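PDB 3JZD: iron-containing alcohol dehydrogenase from Ralstonia eutropha, which probably reduces maleylacetate to 3-oxoadipate with NADH or NADPH, in the breakdown of aromatic compounds, and works as a homodimer. Local coordinates for residues Pro208-Asp213 / Leu217-Gln222; Ile314-Glu319 / Ala350-Val355. All coordinates share one frame; numbering follows the deposited sequence.

Contact 1 (Pro208-Asp213 / Leu217-Gln222)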
ATOM      1  N   PRO A 208     -22.294 -10.923   5.001  1.00 16.28           N
ATOM      2  CA  PRO A 208     -23.561 -11.064   5.688  1.00 15.68           C
ATOM      3  C   PRO A 208     -24.274  -9.747   5.910  1.00 17.67           C
ATOM      4  O   PRO A 208     -25.501  -9.722   5.925  1.00 18.92           O
ATOM      5  CB  PRO A 208     -23.196 -11.773   7.008  1.00 16.81           C
ATOM      6  CG  PRO A 208     -21.739 -11.720   7.123  1.00 20.35           C
ATOM      7  CD  PRO A 208     -21.173 -11.535   5.743  1.00 15.34           C
ATOM      8  N   ALA A 209     -23.542  -8.644   6.061  1.00 16.90           N
ATOM      9  CA  ALA A 209     -24.210  -7.371   6.261  1.00 15.23           C
ATOM     10  C   ALA A 209     -24.967  -6.967   4.974  1.00 15.49           C
ATOM     11  O   ALA A 209     -26.095  -6.501   5.038  1.00 16.55           O
ATOM     12  CB  ALA A 209     -23.193  -6.255   6.731  1.00 13.47           C
ATOM     13  N   VAL A 210     -24.351  -7.197   3.824  1.00 13.69           N
ATOM     14  CA  VAL A 210     -24.945  -6.862   2.551  1.00 16.38           C
ATOM     15  C   VAL A 210     -26.137  -7.788   2.287  1.00 18.52           C
ATOM     16  O   VAL A 210     -27.195  -7.334   1.831  1.00 18.02           O
ATOM     17  CB  VAL A 210     -23.898  -6.912   1.410  1.00 14.57           C
ATOM     18  CG1 VAL A 210     -24.548  -6.964   0.054  1.00 11.67           C
ATOM     19  CG2 VAL A 210     -22.972  -5.726   1.530  1.00 20.41           C
ATOM     20  N   PHE A 211     -25.974  -9.062   2.616  1.00 19.82           N
ATOM     21  CA  PHE A 211     -27.041 -10.038   2.463  1.00 21.86           C
ATOM     22  C   PHE A 211     -28.264  -9.629   3.316  1.00 24.13           C
ATOM     23  O   PHE A 211     -29.397  -9.723   2.858  1.00 22.45           O
ATOM     24  CB  PHE A 211     -26.548 -11.398   2.887  1.00 22.14           C
ATOM     25  CG  PHE A 211     -27.526 -12.494   2.645  1.00 25.35           C
ATOM     26  CD1 PHE A 211     -27.646 -13.052   1.393  1.00 19.06           C
ATOM     27  CD2 PHE A 211     -28.311 -12.987   3.682  1.00 24.54           C
ATOM     28  CE1 PHE A 211     -28.540 -14.081   1.156  1.00 25.02           C
ATOM     29  CE2 PHE A 211     -29.199 -14.023   3.451  1.00 25.16           C
ATOM     30  CZ  PHE A 211     -29.311 -14.567   2.190  1.00 23.75           C
ATOM     31  N   ASN A 212     -28.031  -9.150   4.537  1.00 23.51           N
ATOM     32  CA  ASN A 212     -29.123  -8.718   5.398  1.00 23.92           C
ATOM     33  C   ASN A 212     -29.749  -7.429   4.829  1.00 24.11           C
ATOM     34  O   ASN A 212     -30.963  -7.282   4.848  1.00 22.21           O
ATOM     35  CB  ASN A 212     -28.595  -8.492   6.817  1.00 24.68           C
ATOM     36  CG  ASN A 212     -29.657  -7.955   7.779  1.00 35.59           C
ATOM     37  OD1 ASN A 212     -30.644  -8.627   8.077  1.00 45.30           O
ATOM     38  ND2 ASN A 212     -29.425  -6.753   8.304  1.00 41.72           N
ATOM     39  N   ASP A 213     -28.936  -6.514   4.287  1.00 22.70           N
ATOM     40  CA  ASP A 213     -29.474  -5.289   3.748  1.00 23.44           C
ATOM     41  C   ASP A 213     -28.672  -4.779   2.566  1.00 23.12           C
ATOM     42  O   ASP A 213     -27.712  -4.071   2.761  1.00 23.69           O
ATOM     43  CB  ASP A 213     -29.505  -4.225   4.850  1.00 23.55           C
ATOM     44  CG  ASP A 213     -30.219  -2.921   4.417  1.00 28.49           C
ATOM     45  OD1 ASP A 213     -30.717  -2.789   3.263  1.00 29.26           O
ATOM     46  OD2 ASP A 213     -30.293  -2.020   5.277  1.00 31.31           O
ATOM     47  N   LEU A 217     -25.272   1.346   2.886  1.00 22.76           N
ATOM     48  CA  LEU A 217     -24.088   1.890   2.234  1.00 22.54           C
ATOM     49  C   LEU A 217     -22.793   1.614   3.015  1.00 20.94           C
ATOM     50  O   LEU A 217     -21.753   1.575   2.405  1.00 20.63           O
ATOM     51  CB  LEU A 217     -24.238   3.386   1.908  1.00 22.27           C
ATOM     52  CG  LEU A 217     -25.298   3.690   0.854  1.00 25.39           C
ATOM     53  CD1 LEU A 217     -25.615   5.214   0.823  1.00 23.41           C
ATOM     54  CD2 LEU A 217     -24.842   3.196  -0.487  1.00 22.62           C
ATOM     55  N   ASP A 218     -22.863   1.379   4.327  1.00 20.31           N
ATOM     56  CA  ASP A 218     -21.655   1.017   5.074  1.00 22.43           C
ATOM     57  C   ASP A 218     -21.226  -0.413   4.738  1.00 22.21           C
ATOM     58  O   ASP A 218     -20.043  -0.647   4.514  1.00 23.27           O
ATOM     59  CB  ASP A 218     -21.863   1.114   6.569  1.00 22.82           C
ATOM     60  CG  ASP A 218     -21.993   2.566   7.063  1.00 28.77           C
ATOM     61  OD1 ASP A 218     -21.351   3.492   6.524  1.00 34.00           O
ATOM     62  OD2 ASP A 218     -22.718   2.742   8.042  1.00 34.66           O
ATOM     63  N   ALA A 219     -22.185  -1.341   4.675  1.00 18.44           N
ATOM     64  CA  ALA A 219     -21.879  -2.719   4.289  1.00 18.65           C
ATOM     65  C   ALA A 219     -21.350  -2.714   2.876  1.00 17.03           C
ATOM     66  O   ALA A 219     -20.394  -3.397   2.577  1.00 18.56           O
ATOM     67  CB  ALA A 219     -23.099  -3.619   4.399  1.00 17.90           C
ATOM     68  N   ARG A 220     -21.970  -1.952   1.993  1.00 14.86           N
ATOM     69  CA  ARG A 220     -21.469  -1.881   0.639  1.00 15.03           C
ATOM     70  C   ARG A 220     -20.039  -1.284   0.589  1.00 15.88           C
ATOM     71  O   ARG A 220     -19.212  -1.762  -0.183  1.00 16.11           O
ATOM     72  CB  ARG A 220     -22.406  -1.095  -0.280  1.00 15.86           C
ATOM     73  CG  ARG A 220     -23.750  -1.767  -0.662  1.00 16.98           C
ATOM     74  CD  ARG A 220     -23.560  -3.091  -1.368  1.00 17.47           C
ATOM     75  NE  ARG A 220     -24.813  -3.626  -1.891  1.00 16.52           N
ATOM     76  CZ  ARG A 220     -24.895  -4.703  -2.676  1.00 15.92           C
ATOM     77  NH1 ARG A 220     -23.806  -5.384  -3.015  1.00 20.46           N
ATOM     78  NH2 ARG A 220     -26.062  -5.114  -3.121  1.00 13.55           N
ATOM     79  N   SER A 221     -19.766  -0.239   1.371  1.00 15.12           N
ATOM     80  CA  SER A 221     -18.444   0.346   1.434  1.00 16.12           C
ATOM     81  C   SER A 221     -17.406  -0.670   1.900  1.00 17.13           C
ATOM     82  O   SER A 221     -16.332  -0.808   1.328  1.00 17.97           O
ATOM     83  CB  SER A 221     -18.427   1.551   2.374  1.00 17.41           C
ATOM     84  OG  SER A 221     -19.304   2.557   1.913  1.00 18.47           O
ATOM     85  N   GLN A 222     -17.744  -1.413   2.920  1.00 18.69           N
ATOM     86  CA  GLN A 222     -16.839  -2.400   3.451  1.00 20.51           C
ATOM     87  C   GLN A 222     -16.478  -3.463   2.381  1.00 20.06           C
ATOM     88  O   GLN A 222     -15.295  -3.825   2.253  1.00 19.31           O
ATOM     89  CB  GLN A 222     -17.491  -3.028   4.666  1.00 23.93           C
ATOM     90  CG  GLN A 222     -16.676  -4.071   5.312  1.00 31.32           C
ATOM     91  CD  GLN A 222     -17.290  -4.551   6.625  1.00 38.34           C
ATOM     92  OE1 GLN A 222     -16.575  -4.705   7.601  1.00 42.03           O
ATOM     93  NE2 GLN A 222     -18.618  -4.760   6.655  1.00 37.22           N
TER
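A219 and V210 meet where helix 190-212 turns back into helix 217-236, a helical hairpin in the all-helical C-terminal half of this iron-containing alcohol dehydrogenase. The two short helical segments run roughly antiparallel, their directions 143° apart, and their axes approach to 8.6 Å. Such closeness illustrates how small residues let helices pack tightly.

Within L217-Q222, L217 faces away from the partner helix and serves through its carbonyl. That oxygen receives both the backbone N of S221 and, from the opposite face of the carbonyl plane, S221 OG at 2.7 Å from L217 O. At A219 the two backbones come nearest, with 5.4 Å between A219 CA and V210 CA. The methyl carbon A219 CB sits against two neighbours of the opposing helix, 3.5 Å from A209 CB and 3.6 Å from V210 CG2, an apolar side-chain contact between the two helices.

R220 reaches the same valine in a different manner. Its chain bends at chi2 (-59°) and the two side chains cross at about a right angle, so that the guanidinium turns a face to the valine. Hydrogen bonds to S168 OG and Y123 OH at NH1, P214 O at NE and L163 O at NH2 tie the buried charged end to the start of helix 165-182 (S168) and to neighbouring loops, and fix the rotation of the flat group. Its side chain lies about 7 Å from the bound NAD at the nearest atoms, so it is a neighbour of the cofactor site without touching the dinucleotide.

V210 completes the junction by dividing its two methyls between these partners: CG2 serves the alanine, while CG1, anti to the backbone N (chi1 163°), stands over the centre of one R220 guanidinium face, 3.5 Å from R220 NH1.

Contact 2 (Ile314-Glu319 / Ala350-Val355)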
ATOM      1  N   ILE A 314     -24.220 -24.789 -11.717  1.00 16.50           N
ATOM      2  CA  ILE A 314     -23.908 -23.666 -12.591  1.00 16.37           C
ATOM      3  C   ILE A 314     -23.512 -24.136 -13.991  1.00 16.99           C
ATOM      4  O   ILE A 314     -22.759 -23.465 -14.708  1.00 16.35           O
ATOM      5  CB  ILE A 314     -22.872 -22.674 -11.988  1.00 15.21           C
ATOM      6  CG1 ILE A 314     -21.531 -23.373 -11.724  1.00 16.31           C
ATOM      7  CG2 ILE A 314     -23.392 -22.082 -10.670  1.00 13.93           C
ATOM      8  CD1 ILE A 314     -20.299 -22.434 -11.871  1.00 13.91           C
ATOM      9  N   GLY A 315     -23.983 -25.309 -14.391  1.00 17.82           N
ATOM     10  CA  GLY A 315     -23.805 -25.709 -15.793  1.00 16.49           C
ATOM     11  C   GLY A 315     -22.583 -26.513 -16.173  1.00 15.52           C
ATOM     12  O   GLY A 315     -22.203 -26.511 -17.346  1.00 16.28           O
HETATM   13  N   MSE A 316     -21.945 -27.166 -15.212  1.00 12.59           N
HETATM   14  CA  MSE A 316     -20.807 -28.013 -15.529  1.00 12.79           C
HETATM   15  C   MSE A 316     -21.401 -29.392 -15.755  1.00 15.30           C
HETATM   16  O   MSE A 316     -22.179 -29.850 -14.929  1.00 15.88           O
HETATM   17  CB  MSE A 316     -19.844 -28.086 -14.358  1.00 12.95           C
HETATM   18  CG  MSE A 316     -18.604 -28.959 -14.565  1.00 12.24           C
HETATM   19 SE   MSE A 316     -17.481 -28.223 -16.003  0.75 14.35          SE
HETATM   20  CE  MSE A 316     -16.168 -29.713 -16.150  1.00 11.68           C
ATOM     21  N   ARG A 317     -21.079 -30.046 -16.873  1.00 15.01           N
ATOM     22  CA  ARG A 317     -21.514 -31.434 -17.060  1.00 14.94           C
ATOM     23  C   ARG A 317     -20.567 -32.368 -16.273  1.00 14.21           C
ATOM     24  O   ARG A 317     -19.323 -32.246 -16.363  1.00 13.29           O
ATOM     25  CB  ARG A 317     -21.481 -31.821 -18.536  1.00 14.57           C
ATOM     26  CG  ARG A 317     -22.370 -30.956 -19.425  1.00 16.09           C
ATOM     27  CD  ARG A 317     -22.525 -31.566 -20.808  1.00 18.60           C
ATOM     28  NE  ARG A 317     -21.244 -31.753 -21.472  1.00 23.98           N
ATOM     29  CZ  ARG A 317     -21.033 -32.637 -22.452  1.00 35.98           C
ATOM     30  NH1 ARG A 317     -22.019 -33.427 -22.857  1.00 37.45           N
ATOM     31  NH2 ARG A 317     -19.830 -32.768 -23.019  1.00 34.16           N
ATOM     32  N   GLU A 318     -21.133 -33.306 -15.520  1.00 12.45           N
ATOM     33  CA  GLU A 318     -20.306 -34.263 -14.811  1.00 14.23           C
ATOM     34  C   GLU A 318     -19.395 -35.023 -15.805  1.00 14.34           C
ATOM     35  O   GLU A 318     -18.267 -35.365 -15.509  1.00 12.60           O
ATOM     36  CB  GLU A 318     -21.147 -35.302 -14.090  1.00 14.65           C
ATOM     37  CG  GLU A 318     -20.272 -36.221 -13.225  1.00 17.47           C
ATOM     38  CD  GLU A 318     -21.040 -37.127 -12.271  1.00 22.54           C
ATOM     39  OE1 GLU A 318     -22.292 -37.244 -12.377  1.00 28.71           O
ATOM     40  OE2 GLU A 318     -20.376 -37.724 -11.376  1.00 26.37           O
ATOM     41  N   GLU A 319     -19.913 -35.224 -16.994  1.00 13.20           N
ATOM     42  CA  GLU A 319     -19.233 -35.950 -18.048  1.00 15.78           C
ATOM     43  C   GLU A 319     -18.017 -35.219 -18.622  1.00 13.36           C
ATOM     44  O   GLU A 319     -17.338 -35.780 -19.427  1.00 11.82           O
ATOM     45  CB  GLU A 319     -20.230 -36.229 -19.195  1.00 16.16           C
ATOM     46  CG  GLU A 319     -21.478 -37.063 -18.761  1.00 19.84           C
ATOM     47  CD  GLU A 319     -22.654 -36.272 -18.171  1.00 22.14           C
ATOM     48  OE1 GLU A 319     -22.551 -35.039 -17.976  1.00 15.74           O
ATOM     49  OE2 GLU A 319     -23.699 -36.919 -17.901  1.00 17.74           O
ATOM     50  N   ALA A 350     -15.409 -33.251  -6.077  1.00 15.62           N
ATOM     51  CA  ALA A 350     -15.931 -32.623  -4.855  1.00 16.15           C
ATOM     52  C   ALA A 350     -16.565 -31.246  -5.135  1.00 13.92           C
ATOM     53  O   ALA A 350     -17.593 -30.904  -4.571  1.00 17.23           O
ATOM     54  CB  ALA A 350     -14.807 -32.506  -3.771  1.00 13.62           C
ATOM     55  N   ALA A 351     -15.936 -30.478  -5.996  1.00 12.73           N
ATOM     56  CA  ALA A 351     -16.455 -29.173  -6.430  1.00 13.85           C
ATOM     57  C   ALA A 351     -17.768 -29.372  -7.214  1.00 13.62           C
ATOM     58  O   ALA A 351     -18.747 -28.613  -7.014  1.00 13.73           O
ATOM     59  CB  ALA A 351     -15.418 -28.436  -7.320  1.00 13.80           C
ATOM     60  N   TYR A 352     -17.794 -30.408  -8.064  1.00 14.21           N
ATOM     61  CA  TYR A 352     -18.989 -30.750  -8.873  1.00 14.26           C
ATOM     62  C   TYR A 352     -20.182 -31.026  -7.970  1.00 13.71           C
ATOM     63  O   TYR A 352     -21.277 -30.506  -8.172  1.00 14.94           O
ATOM     64  CB  TYR A 352     -18.756 -31.967  -9.793  1.00 13.13           C
ATOM     65  CG  TYR A 352     -20.007 -32.353 -10.543  1.00 15.31           C
ATOM     66  CD1 TYR A 352     -20.418 -31.633 -11.640  1.00 19.87           C
ATOM     67  CD2 TYR A 352     -20.828 -33.365 -10.088  1.00 16.67           C
ATOM     68  CE1 TYR A 352     -21.584 -31.929 -12.291  1.00 19.80           C
ATOM     69  CE2 TYR A 352     -22.003 -33.674 -10.749  1.00 18.22           C
ATOM     70  CZ  TYR A 352     -22.367 -32.954 -11.840  1.00 17.65           C
ATOM     71  OH  TYR A 352     -23.518 -33.252 -12.507  1.00 24.62           O
ATOM     72  N   GLU A 353     -19.926 -31.820  -6.955  1.00 15.21           N
ATOM     73  CA  GLU A 353     -20.945 -32.283  -6.048  1.00 17.45           C
ATOM     74  C   GLU A 353     -21.259 -31.314  -4.934  1.00 16.68           C
ATOM     75  O   GLU A 353     -22.290 -31.417  -4.351  1.00 19.73           O
ATOM     76  CB  GLU A 353     -20.538 -33.638  -5.463  1.00 17.84           C
ATOM     77  CG  GLU A 353     -20.621 -34.789  -6.501  1.00 20.77           C
ATOM     78  CD  GLU A 353     -19.999 -36.084  -6.017  1.00 30.10           C
ATOM     79  OE1 GLU A 353     -19.500 -36.118  -4.875  1.00 42.76           O
ATOM     80  OE2 GLU A 353     -19.965 -37.077  -6.784  1.00 38.26           O
ATOM     81  N   GLY A 354     -20.401 -30.370  -4.637  1.00 17.04           N
ATOM     82  CA  GLY A 354     -20.702 -29.420  -3.579  1.00 15.89           C
ATOM     83  C   GLY A 354     -20.552 -30.025  -2.193  1.00 16.78           C
ATOM     84  O   GLY A 354     -21.322 -29.722  -1.289  1.00 16.43           O
ATOM     85  N   VAL A 355     -19.555 -30.879  -2.049  1.00 19.29           N
ATOM     86  CA  VAL A 355     -19.227 -31.473  -0.770  1.00 21.82           C
ATOM     87  C   VAL A 355     -18.545 -30.400   0.103  1.00 20.94           C
ATOM     88  O   VAL A 355     -17.622 -29.732  -0.332  1.00 21.17           O
ATOM     89  CB  VAL A 355     -18.286 -32.686  -0.963  1.00 24.18           C
ATOM     90  CG1 VAL A 355     -17.976 -33.385   0.398  1.00 30.07           C
ATOM     91  CG2 VAL A 355     -18.897 -33.719  -1.951  1.00 26.82           C
TER
HETATM   92  O   HOH W   1     -23.993 -33.283 -15.223  1.00 13.09           O
HETATM   93  O   HOH W   2     -22.033 -37.248  -9.047  1.00 36.21           O
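Y352 and E318 supply most of the surface buried here, and M316 adds a smaller share. The Y352 ring, carried toward the loop with CG anti to the backbone N (chi1 176°), lies beneath E318 CB, which makes a CH-pi contact 3.9 Å from the ring centroid and 29° off its normal. Beyond CG the E318 chain is extended; the side chain crosses the tyrosine at about a right angle, its carboxylate plane only 22° from that of the ring.

M316, a selenomethionine, uses its backbone: M316 O lies in the ring plane at the edge, 3.4 Å from Y352 CE1. Its selenium-bearing end leads away to side chains of helices 241-253 and 321-328.

Water joins the polar rims. One molecule accepts from E318 N and is 2.8 Å from Y352 OH; another donates to both E318 OE2 and E353 OE2, bridging two carboxylates whose like charges would probably otherwise repel. Q349 NE2 also bonds to both oxygens, and a calcium ion lies about 4 Å from the E318 side chain at the nearest atoms.

Just past Y352, helix 341-353 ends in a Schellman motif: G354 has positive phi, V355 N bonds to A350 O at 3.2 Å, and G354 N bonds weakly to A351 O.

How the contacts relate
Both contacts belong to the helical C-terminal part of the fold, yet they share no helix and their centres are about 30 Å apart. Contact 1 joins consecutive helices across a short turn and is buried; contact 2 brings a loop against the end of a helix, with thirty residues between the two segments, and is only partly buried. The difference in setting appears in the chemistry. Methyl groups and one guanidinium face make the first interface without a direct hydrogen bond, near the NAD site, whereas the second, also without one, combines an aromatic face with bridging waters beside a calcium ion. Buried charge is held by protein partners in one, whereas the acidic groups of the other share both a water and a glutamine, Q349.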